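Local structure of histidine acid phosphatase (Hafnia alvei, 4ARU) at residues 29-34 with 214-219. The protein is a histidine acid phosphatase of branch 2 of the histidine phosphatase superfamily. Residues are numbered along the deposited sequence; the frame is centred on the assembly and turned at random.
Sequences QTMRDV and VGLAST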
loop_
_atom_site.group_PDB
_atom_site.type_symbol
_atom_site.label_atom_id
_atom_site.label_comp_id
_atom_site.label_asym_id
_atom_site.label_seq_id
_atom_site.Cartn_x
_atom_site.Cartn_y
_atom_site.Cartn_z
ATOM N N GLN A 29 22.479 -3.258 10.641
ATOM C CA GLN A 29 23.775 -3.889 10.527
ATOM C C GLN A 29 23.600 -5.292 9.918
ATOM O O GLN A 29 24.443 -5.739 9.148
ATOM C CB GLN A 29 24.512 -3.962 11.858
ATOM C CG GLN A 29 25.963 -4.378 11.722
ATOM C CD GLN A 29 26.739 -3.363 10.922
ATOM O OE1 GLN A 29 26.686 -2.163 11.205
ATOM N NE2 GLN A 29 27.457 -3.825 9.918
ATOM N N THR A 30 22.508 -5.976 10.221
ATOM C CA THR A 30 22.270 -7.267 9.610
ATOM C C THR A 30 22.141 -7.111 8.109
ATOM O O THR A 30 22.657 -7.919 7.357
ATOM C CB THR A 30 20.988 -7.918 10.174
ATOM O OG1 THR A 30 21.149 -8.251 11.558
ATOM C CG2 THR A 30 20.658 -9.220 9.412
ATOM N N MET A 31 21.397 -6.106 7.657
ATOM C CA MET A 31 21.235 -5.858 6.234
ATOM C C MET A 31 22.585 -5.607 5.544
ATOM O O MET A 31 22.788 -6.074 4.424
ATOM C CB MET A 31 20.281 -4.687 6.006
ATOM C CG MET A 31 18.859 -5.011 6.427
ATOM S SD MET A 31 17.792 -3.545 6.586
ATOM C CE MET A 31 17.701 -2.997 4.896
ATOM N N ARG A 32 23.483 -4.881 6.197
ATOM C CA ARG A 32 24.816 -4.705 5.663
ATOM C C ARG A 32 25.561 -6.024 5.638
ATOM O O ARG A 32 26.102 -6.382 4.598
ATOM C CB ARG A 32 25.556 -3.627 6.428
ATOM C CG ARG A 32 24.807 -2.305 6.361
ATOM C CD ARG A 32 25.772 -1.153 6.585
ATOM N NE ARG A 32 25.104 0.133 6.647
ATOM C CZ ARG A 32 24.921 0.938 5.603
ATOM N NH1 ARG A 32 25.350 0.601 4.392
ATOM N NH2 ARG A 32 24.268 2.074 5.763
ATOM N N ASP A 33 25.488 -6.776 6.741
ATOM C CA ASP A 33 26.337 -7.949 6.946
ATOM C C ASP A 33 25.986 -9.126 6.047
ATOM O O ASP A 33 26.829 -9.982 5.887
ATOM C CB ASP A 33 26.321 -8.377 8.413
ATOM C CG ASP A 33 27.069 -7.407 9.336
ATOM O OD1 ASP A 33 27.791 -6.517 8.827
ATOM O OD2 ASP A 33 27.025 -7.605 10.600
ATOM N N VAL A 34 24.777 -9.191 5.503
ATOM C CA VAL A 34 24.369 -10.404 4.730
ATOM C C VAL A 34 24.835 -10.354 3.280
ATOM O O VAL A 34 24.537 -11.265 2.478
ATOM C CB VAL A 34 22.849 -10.665 4.784
ATOM C CG1 VAL A 34 22.411 -11.062 6.183
ATOM C CG2 VAL A 34 22.058 -9.487 4.298
ATOM N N VAL A 214 12.629 -15.048 5.659
ATOM C CA VAL A 214 11.529 -14.545 4.832
ATOM C C VAL A 214 11.323 -13.068 5.142
ATOM O O VAL A 214 11.190 -12.237 4.250
ATOM C CB VAL A 214 10.215 -15.369 5.001
ATOM C CG1 VAL A 214 9.080 -14.693 4.264
ATOM C CG2 VAL A 214 10.414 -16.799 4.539
ATOM N N GLY A 215 11.254 -12.725 6.426
ATOM C CA GLY A 215 11.114 -11.305 6.822
ATOM C C GLY A 215 12.239 -10.431 6.308
ATOM O O GLY A 215 11.993 -9.348 5.796
ATOM N N LEU A 216 13.470 -10.897 6.446
ATOM C CA LEU A 216 14.610 -10.117 5.976
ATOM C C LEU A 216 14.620 -10.015 4.460
ATOM O O LEU A 216 14.749 -8.927 3.892
ATOM C CB LEU A 216 15.891 -10.730 6.498
ATOM C CG LEU A 216 17.194 -10.062 6.003
ATOM C CD1 LEU A 216 17.289 -8.616 6.402
ATOM C CD2 LEU A 216 18.378 -10.851 6.502
ATOM N N ALA A 217 14.416 -11.128 3.784
ATOM C CA ALA A 217 14.358 -11.120 2.329
ATOM C C ALA A 217 13.251 -10.243 1.805
ATOM O O ALA A 217 13.415 -9.579 0.768
ATOM C CB ALA A 217 14.225 -12.516 1.769
ATOM N N SER A 218 12.115 -10.174 2.495
ATOM C CA SER A 218 10.988 -9.303 2.102
ATOM C C SER A 218 11.484 -7.852 2.032
ATOM O O SER A 218 11.224 -7.111 1.075
ATOM C CB SER A 218 9.818 -9.358 3.093
ATOM O OG SER A 218 8.901 -8.318 2.856
ATOM N N THR A 219 12.197 -7.429 3.058
ATOM C CA THR A 219 12.692 -6.071 3.128
ATOM C C THR A 219 13.712 -5.820 2.008
ATOM O O THR A 219 13.627 -4.804 1.318
ATOM C CB THR A 219 13.390 -5.855 4.461
ATOM O OG1 THR A 219 12.425 -6.008 5.507
ATOM C CG2 THR A 219 13.995 -4.501 4.551
#
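Met-31 and Leu-216 bring the short helix 29-33 against residues 214-219, near the start of helix 213-229, the axes of these two segments passing 11.5 Å apart at a crossing angle of -81°, nearly perpendicular. This is apolar helix-helix packing in a branch 2 histidine phosphatase, away from the central mixed sheet. Leu-216 makes three of the four side-chain contacts. Its CG lies anti to the backbone N (chi1 176°), and the two methyls beyond it meet different neighbours. CD1 lies 3.9 Å from CG of Met-31, whereas CD2 faces two methyls, 4.0 Å from Thr-30 CG2 and 4.1 Å from Val-34 CG1. Val-34, just beyond the helix end, meets Leu-216 tip to tip and also touches Leu-172 and Tyr-179, tying the contact to helices 162-172 and 178-182. The Met-31 chain runs extended to SD and then bends at chi3 (66°), swinging CE toward helix 213-229, where the side chain also touches Leu-220 and Ile-223. On the outer side of the short helix, Gln-29 NE2 donates to Asp-33 OD1 (2.9 Å), approaching from above the carboxylate plane. One turn on from Leu-216, Thr-219 crosses Met-31 at about a right angle, its CG2 4.0 Å from Met-31 CE.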